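Local coordinates for protein probable intron-encoded endonuclease 1 (Wickerhamomyces canadensis, PDB 6X1J) that cleaves DNA as a LAGLIDADG homing endonuclease and takes part in the homing of a mitochondrial 21S rRNA gene intron, at residues 80-91 with 101-112. Numbering follows the deposited sequence.
With nucleotides of chain C.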
loop_
_atom_site.group_PDB
_atom_site.type_symbol
_atom_site.label_atom_id
_atom_site.label_comp_id
_atom_site.label_asym_id
_atom_site.label_seq_id
_atom_site.Cartn_x
_atom_site.Cartn_y
_atom_site.Cartn_z
ATOM N N GLU A 80 5.660 15.830 2.670
ATOM C CA GLU A 80 4.954 17.103 2.327
ATOM C C GLU A 80 3.489 17.073 2.753
ATOM O O GLU A 80 2.973 18.133 3.047
ATOM C CB GLU A 80 4.729 17.309 0.825
ATOM C CG GLU A 80 5.952 17.253 -0.051
ATOM C CD GLU A 80 6.427 15.883 -0.460
ATOM O OE1 GLU A 80 6.245 15.502 -1.623
ATOM O OE2 GLU A 80 7.030 15.237 0.375
ATOM N N TYR A 81 2.798 15.949 2.566
ATOM C CA TYR A 81 1.313 15.885 2.539
ATOM C C TYR A 81 0.783 15.568 3.931
ATOM O O TYR A 81 -0.469 15.543 4.076
ATOM C CB TYR A 81 0.798 14.868 1.498
ATOM C CG TYR A 81 1.179 15.191 0.073
ATOM C CD1 TYR A 81 0.419 16.072 -0.680
ATOM C CD2 TYR A 81 2.304 14.636 -0.524
ATOM C CE1 TYR A 81 0.756 16.392 -1.986
ATOM C CE2 TYR A 81 2.680 14.970 -1.812
ATOM C CZ TYR A 81 1.902 15.856 -2.546
ATOM O OH TYR A 81 2.242 16.205 -3.819
ATOM N N VAL A 82 1.695 15.294 4.871
ATOM C CA VAL A 82 1.414 14.783 6.252
ATOM C C VAL A 82 1.931 15.784 7.301
ATOM O O VAL A 82 3.182 15.895 7.460
ATOM C CB VAL A 82 2.061 13.408 6.519
ATOM C CG1 VAL A 82 1.613 12.878 7.877
ATOM C CG2 VAL A 82 1.753 12.407 5.418
ATOM N N ILE A 83 1.006 16.448 7.994
ATOM C CA ILE A 83 1.294 17.606 8.891
ATOM C C ILE A 83 1.750 17.053 10.252
ATOM O O ILE A 83 2.757 17.530 10.764
ATOM C CB ILE A 83 0.033 18.500 8.997
ATOM C CG1 ILE A 83 -0.162 19.336 7.734
ATOM C CG2 ILE A 83 0.043 19.377 10.241
ATOM C CD1 ILE A 83 -1.454 20.111 7.712
ATOM N N SER A 84 1.001 16.086 10.794
ATOM C CA SER A 84 1.143 15.527 12.168
ATOM C C SER A 84 1.806 14.154 12.109
ATOM O O SER A 84 1.584 13.362 11.185
ATOM C CB SER A 84 -0.197 15.424 12.889
ATOM O OG SER A 84 -0.813 16.695 13.041
ATOM N N PRO A 85 2.654 13.833 13.104
ATOM C CA PRO A 85 3.231 12.496 13.210
ATOM C C PRO A 85 2.223 11.385 13.528
ATOM O O PRO A 85 1.089 11.609 14.006
ATOM C CB PRO A 85 4.248 12.642 14.355
ATOM C CG PRO A 85 4.539 14.125 14.406
ATOM C CD PRO A 85 3.190 14.756 14.118
ATOM N N PRO A 86 2.635 10.132 13.236
ATOM C CA PRO A 86 1.855 8.954 13.600
ATOM C C PRO A 86 1.546 8.922 15.094
ATOM O O PRO A 86 2.430 9.220 15.873
ATOM C CB PRO A 86 2.773 7.793 13.251
ATOM C CG PRO A 86 3.660 8.363 12.145
ATOM C CD PRO A 86 3.880 9.806 12.527
ATOM N N THR A 87 0.326 8.501 15.416
ATOM C CA THR A 87 -0.349 8.537 16.736
ATOM C C THR A 87 -0.685 7.111 17.148
ATOM O O THR A 87 -1.359 6.423 16.368
ATOM C CB THR A 87 -1.686 9.264 16.589
ATOM O OG1 THR A 87 -1.308 10.580 16.196
ATOM C CG2 THR A 87 -2.550 9.262 17.832
ATOM N N LEU A 88 -0.264 6.668 18.322
ATOM C CA LEU A 88 -0.691 5.336 18.825
ATOM C C LEU A 88 -2.224 5.367 19.030
ATOM O O LEU A 88 -2.723 6.386 19.539
ATOM C CB LEU A 88 0.106 5.054 20.101
ATOM C CG LEU A 88 -0.044 3.653 20.679
ATOM C CD1 LEU A 88 1.283 3.131 21.198
ATOM C CD2 LEU A 88 -1.109 3.638 21.766
ATOM N N TYR A 89 -2.965 4.356 18.561
ATOM C CA TYR A 89 -4.390 4.152 18.916
ATOM C C TYR A 89 -4.544 2.796 19.579
ATOM O O TYR A 89 -4.036 1.817 19.011
ATOM C CB TYR A 89 -5.338 4.102 17.716
ATOM C CG TYR A 89 -5.827 5.427 17.196
ATOM C CD1 TYR A 89 -4.917 6.333 16.673
ATOM C CD2 TYR A 89 -7.182 5.759 17.186
ATOM C CE1 TYR A 89 -5.338 7.548 16.157
ATOM C CE2 TYR A 89 -7.616 6.976 16.678
ATOM C CZ TYR A 89 -6.689 7.869 16.144
ATOM O OH TYR A 89 -7.025 9.091 15.617
ATOM N N GLU A 90 -5.311 2.763 20.664
ATOM C CA GLU A 90 -5.619 1.554 21.467
ATOM C C GLU A 90 -7.131 1.366 21.455
ATOM O O GLU A 90 -7.829 2.288 21.825
ATOM C CB GLU A 90 -5.079 1.710 22.890
ATOM C CG GLU A 90 -5.900 0.979 23.933
ATOM C CD GLU A 90 -5.488 1.269 25.362
ATOM O OE1 GLU A 90 -4.269 1.206 25.639
ATOM O OE2 GLU A 90 -6.391 1.559 26.190
ATOM N N ARG A 91 -7.603 0.208 21.021
ATOM C CA ARG A 91 -9.043 -0.113 20.957
ATOM C C ARG A 91 -9.270 -1.367 21.805
ATOM O O ARG A 91 -8.334 -2.209 21.876
ATOM C CB ARG A 91 -9.476 -0.346 19.505
ATOM C CG ARG A 91 -8.763 0.496 18.449
ATOM C CD ARG A 91 -9.545 1.653 17.839
ATOM N NE ARG A 91 -10.972 1.418 17.585
ATOM C CZ ARG A 91 -11.542 1.134 16.414
ATOM N NH1 ARG A 91 -10.825 0.995 15.309
ATOM N NH2 ARG A 91 -12.852 0.988 16.358
ATOM N N THR A 101 -2.541 -0.001 17.262
ATOM C CA THR A 101 -2.067 0.338 15.896
ATOM C C THR A 101 -1.524 1.767 15.907
ATOM O O THR A 101 -1.769 2.474 16.874
ATOM C CB THR A 101 -3.207 0.217 14.875
ATOM O OG1 THR A 101 -4.294 0.964 15.411
ATOM C CG2 THR A 101 -3.661 -1.199 14.628
ATOM N N TRP A 102 -0.807 2.155 14.856
ATOM C CA TRP A 102 -0.356 3.543 14.591
ATOM C C TRP A 102 -1.164 4.125 13.413
ATOM O O TRP A 102 -1.462 3.372 12.453
ATOM C CB TRP A 102 1.161 3.592 14.350
ATOM C CG TRP A 102 1.969 3.258 15.576
ATOM C CD1 TRP A 102 2.242 2.007 16.048
ATOM C CD2 TRP A 102 2.575 4.172 16.518
ATOM N NE1 TRP A 102 2.981 2.078 17.197
ATOM C CE2 TRP A 102 3.215 3.389 17.504
ATOM C CE3 TRP A 102 2.662 5.566 16.611
ATOM C CZ2 TRP A 102 3.916 3.939 18.571
ATOM C CZ3 TRP A 102 3.366 6.115 17.664
ATOM C CH2 TRP A 102 3.967 5.312 18.643
ATOM N N ARG A 103 -1.531 5.413 13.492
ATOM C CA ARG A 103 -2.394 6.107 12.497
ATOM C C ARG A 103 -1.713 7.406 12.055
ATOM O O ARG A 103 -1.034 8.064 12.878
ATOM C CB ARG A 103 -3.795 6.395 13.051
ATOM C CG ARG A 103 -4.633 5.159 13.346
ATOM C CD ARG A 103 -6.096 5.509 13.588
ATOM N NE ARG A 103 -6.950 4.347 13.797
ATOM C CZ ARG A 103 -8.267 4.376 14.013
ATOM N NH1 ARG A 103 -8.919 5.525 14.080
ATOM N NH2 ARG A 103 -8.937 3.246 14.166
ATOM N N ALA A 104 -1.900 7.754 10.788
ATOM C CA ALA A 104 -1.458 9.019 10.174
ATOM C C ALA A 104 -2.428 9.322 9.025
ATOM O O ALA A 104 -3.202 8.367 8.648
ATOM C CB ALA A 104 -0.024 8.889 9.717
ATOM N N GLN A 105 -2.452 10.578 8.536
ATOM C CA GLN A 105 -3.327 11.040 7.423
ATOM C C GLN A 105 -2.545 12.024 6.546
ATOM O O GLN A 105 -1.768 12.840 7.120
ATOM C CB GLN A 105 -4.570 11.757 7.966
ATOM C CG GLN A 105 -5.509 10.871 8.775
ATOM C CD GLN A 105 -5.036 10.563 10.182
ATOM O OE1 GLN A 105 -4.267 11.317 10.796
ATOM N NE2 GLN A 105 -5.497 9.429 10.698
ATOM N N THR A 106 -2.757 12.005 5.238
ATOM C CA THR A 106 -2.400 13.189 4.404
ATOM C C THR A 106 -3.563 14.142 4.594
ATOM O O THR A 106 -4.639 13.662 5.011
ATOM C CB THR A 106 -2.246 12.917 2.908
ATOM O OG1 THR A 106 -3.573 12.660 2.437
ATOM C CG2 THR A 106 -1.325 11.751 2.617
ATOM N N PHE A 107 -3.370 15.417 4.279
ATOM C CA PHE A 107 -4.518 16.314 3.991
ATOM C C PHE A 107 -5.083 15.956 2.600
ATOM O O PHE A 107 -4.393 15.302 1.825
ATOM C CB PHE A 107 -4.120 17.788 4.146
ATOM C CG PHE A 107 -2.844 18.223 3.464
ATOM C CD1 PHE A 107 -2.722 18.167 2.091
ATOM C CD2 PHE A 107 -1.805 18.775 4.197
ATOM C CE1 PHE A 107 -1.564 18.572 1.462
ATOM C CE2 PHE A 107 -0.646 19.207 3.569
ATOM C CZ PHE A 107 -0.519 19.088 2.202
ATOM N N GLU A 108 -6.287 16.439 2.274
ATOM C CA GLU A 108 -6.836 16.447 0.883
ATOM C C GLU A 108 -5.870 17.197 -0.034
ATOM O O GLU A 108 -5.316 18.213 0.383
ATOM C CB GLU A 108 -8.207 17.111 0.847
ATOM C CG GLU A 108 -9.213 16.397 1.724
ATOM C CD GLU A 108 -10.553 17.099 1.790
ATOM O OE1 GLU A 108 -10.753 18.041 0.966
ATOM O OE2 GLU A 108 -11.383 16.707 2.658
ATOM N N HIS A 109 -5.670 16.705 -1.239
ATOM C CA HIS A 109 -4.820 17.362 -2.261
ATOM C C HIS A 109 -5.080 16.695 -3.606
ATOM O O HIS A 109 -5.062 15.448 -3.669
ATOM C CB HIS A 109 -3.341 17.327 -1.905
ATOM C CG HIS A 109 -2.519 18.310 -2.672
ATOM N ND1 HIS A 109 -2.273 18.169 -4.019
ATOM C CD2 HIS A 109 -1.836 19.412 -2.285
ATOM C CE1 HIS A 109 -1.462 19.132 -4.424
ATOM N NE2 HIS A 109 -1.174 19.909 -3.381
ATOM N N LYS A 110 -5.249 17.549 -4.616
ATOM C CA LYS A 110 -5.482 17.255 -6.051
ATOM C C LYS A 110 -4.455 16.241 -6.574
ATOM O O LYS A 110 -4.802 15.483 -7.445
ATOM C CB LYS A 110 -5.391 18.598 -6.799
ATOM C CG LYS A 110 -5.659 18.563 -8.299
ATOM C CD LYS A 110 -5.485 19.926 -8.966
ATOM C CE LYS A 110 -6.567 20.238 -9.981
ATOM N NZ LYS A 110 -7.887 20.439 -9.331
ATOM N N ALA A 111 -3.217 16.256 -6.081
ATOM C CA ALA A 111 -2.140 15.332 -6.511
ATOM C C ALA A 111 -2.581 13.859 -6.344
ATOM O O ALA A 111 -2.138 13.062 -7.167
ATOM C CB ALA A 111 -0.858 15.641 -5.773
ATOM N N PHE A 112 -3.506 13.543 -5.429
ATOM C CA PHE A 112 -3.983 12.169 -5.124
ATOM C C PHE A 112 -5.176 11.778 -6.022
ATOM O O PHE A 112 -5.548 10.580 -6.019
ATOM C CB PHE A 112 -4.326 12.018 -3.629
ATOM C CG PHE A 112 -3.160 12.219 -2.678
ATOM C CD1 PHE A 112 -2.032 11.412 -2.735
ATOM C CD2 PHE A 112 -3.182 13.225 -1.714
ATOM C CE1 PHE A 112 -0.952 11.624 -1.878
ATOM C CE2 PHE A 112 -2.099 13.436 -0.870
ATOM C CZ PHE A 112 -0.977 12.654 -0.972
ATOM P P DA C 7 -7.452 19.407 5.018
ATOM O OP1 DA C 7 -6.805 20.549 4.322
ATOM O OP2 DA C 7 -7.783 18.151 4.234
ATOM O "O5'" DA C 7 -6.579 19.048 6.302
ATOM C "C5'" DA C 7 -5.801 20.042 6.998
ATOM C "C4'" DA C 7 -5.778 19.704 8.470
ATOM O "O4'" DA C 7 -7.137 19.704 8.967
ATOM C "C3'" DA C 7 -5.198 18.329 8.820
ATOM O "O3'" DA C 7 -4.206 18.490 9.859
ATOM C "C2'" DA C 7 -6.439 17.484 9.084
ATOM C "C1'" DA C 7 -7.463 18.482 9.603
ATOM N N9 DA C 7 -8.842 18.167 9.236
ATOM C C8 DA C 7 -9.268 17.835 7.973
ATOM N N7 DA C 7 -10.556 17.601 7.895
ATOM C C5 DA C 7 -11.010 17.798 9.191
ATOM C C6 DA C 7 -12.292 17.729 9.759
ATOM N N6 DA C 7 -13.384 17.410 9.066
ATOM N N1 DA C 7 -12.415 17.981 11.081
ATOM C C2 DA C 7 -11.314 18.308 11.770
ATOM N N3 DA C 7 -10.054 18.427 11.341
ATOM C C4 DA C 7 -9.970 18.162 10.025
ATOM P P DT C 11 -15.851 7.056 19.966
ATOM O OP1 DT C 11 -16.908 7.420 20.965
ATOM O OP2 DT C 11 -14.616 6.365 20.426
ATOM O "O5'" DT C 11 -16.521 6.175 18.811
ATOM C "C5'" DT C 11 -17.535 6.720 17.956
ATOM C "C4'" DT C 11 -18.013 5.686 16.968
ATOM O "O4'" DT C 11 -17.090 5.617 15.861
ATOM C "C3'" DT C 11 -18.149 4.254 17.482
ATOM O "O3'" DT C 11 -19.279 3.763 16.760
ATOM C "C2'" DT C 11 -16.872 3.595 17.009
ATOM C "C1'" DT C 11 -16.661 4.282 15.669
ATOM N N1 DT C 11 -15.274 4.330 15.181
ATOM C C2 DT C 11 -15.037 4.075 13.851
ATOM O O2 DT C 11 -15.916 3.772 13.058
ATOM N N3 DT C 11 -13.719 4.162 13.481
ATOM C C4 DT C 11 -12.643 4.477 14.286
ATOM O O4 DT C 11 -11.513 4.529 13.802
ATOM C C5 DT C 11 -12.964 4.738 15.667
ATOM C C7 DT C 11 -11.863 5.106 16.610
ATOM C C6 DT C 11 -14.249 4.670 16.037
ATOM P P DC C 8 -3.597 17.236 10.672
ATOM O OP1 DC C 8 -2.361 17.697 11.340
ATOM O OP2 DC C 8 -3.534 16.062 9.785
ATOM O "O5'" DC C 8 -4.796 16.835 11.630
ATOM C "C5'" DC C 8 -4.861 17.458 12.882
ATOM C "C4'" DC C 8 -6.019 16.895 13.660
ATOM O "O4'" DC C 8 -7.202 16.780 12.842
ATOM C "C3'" DC C 8 -5.778 15.505 14.256
ATOM O "O3'" DC C 8 -6.091 15.494 15.639
ATOM C "C2'" DC C 8 -6.748 14.605 13.516
ATOM C "C1'" DC C 8 -7.856 15.577 13.218
ATOM N N1 DC C 8 -8.760 15.191 12.137
ATOM C C2 DC C 8 -10.124 15.060 12.414
ATOM O O2 DC C 8 -10.526 15.258 13.572
ATOM N N3 DC C 8 -10.966 14.697 11.425
ATOM C C4 DC C 8 -10.492 14.466 10.200
ATOM N N4 DC C 8 -11.362 14.122 9.254
ATOM C C5 DC C 8 -9.108 14.599 9.888
ATOM C C6 DC C 8 -8.286 14.965 10.877
HETATM O O HOH W 1 -0.846 12.105 10.615
HETATM O O HOH W 2 -1.083 14.666 9.401
HETATM O O HOH W 3 -1.527 11.012 13.206
HETATM O O HOH W 4 -5.795 -0.350 17.301
HETATM O O HOH W 5 -8.216 0.393 14.418
#
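The guanidinium of Arg103 lies flat on the Tyr89 ring, planes 23° apart, in a cation-pi stack with CZ 4.0 Å from the ring centroid; Arg103 CD sits over the middle of the same face. An extended chain from CG to NE carries the guanidinium on to the DNA, where Arg103 NH1 and Arg103 NH2 both donate to O4 of DT11 of chain C, at 2.8 and 2.9 Å, in a bent fork. Arg91, its chain bent about the CB-CG and CG-CD bonds, lays one guanidinium face over that thymine and bonds a guanine base; water 5 bridges Arg91 NH1 and Arg103 NH2. The other side of the sheet carries Trp102, whose indole has Leu88 CB over one face and Pro86 O at its edge. Farther along, the Tyr81 ring is held between Glu80 CB on one face and the edge of Phe112 on the opposite one, while its own edge points into the face of His109, the planes 86° apart. Tyr81 O lies over the Phe107 ring and accepts from Phe107 N at 2.9 Å; Ile83 meets that ring at its edge. Thr87 with Arg103 and Tyr89 with Thr101 are hydrogen-bonded antiparallel pairs, and water 1 links Ser84 O to Gln105 N. Glu108 N donates to OP2 of DA7 of chain C. Glu64 on strand 60-65 forms a salt bridge with Arg103 NE and a hydrogen bond with Thr101 OG1. Strand 87-92 edges the four-stranded DNA-binding sheet characteristic of LAGLIDADG enzymes, 98-105 lies between it and 60-65, and helix 68-77 packs against Trp102, Ala104 and Val82.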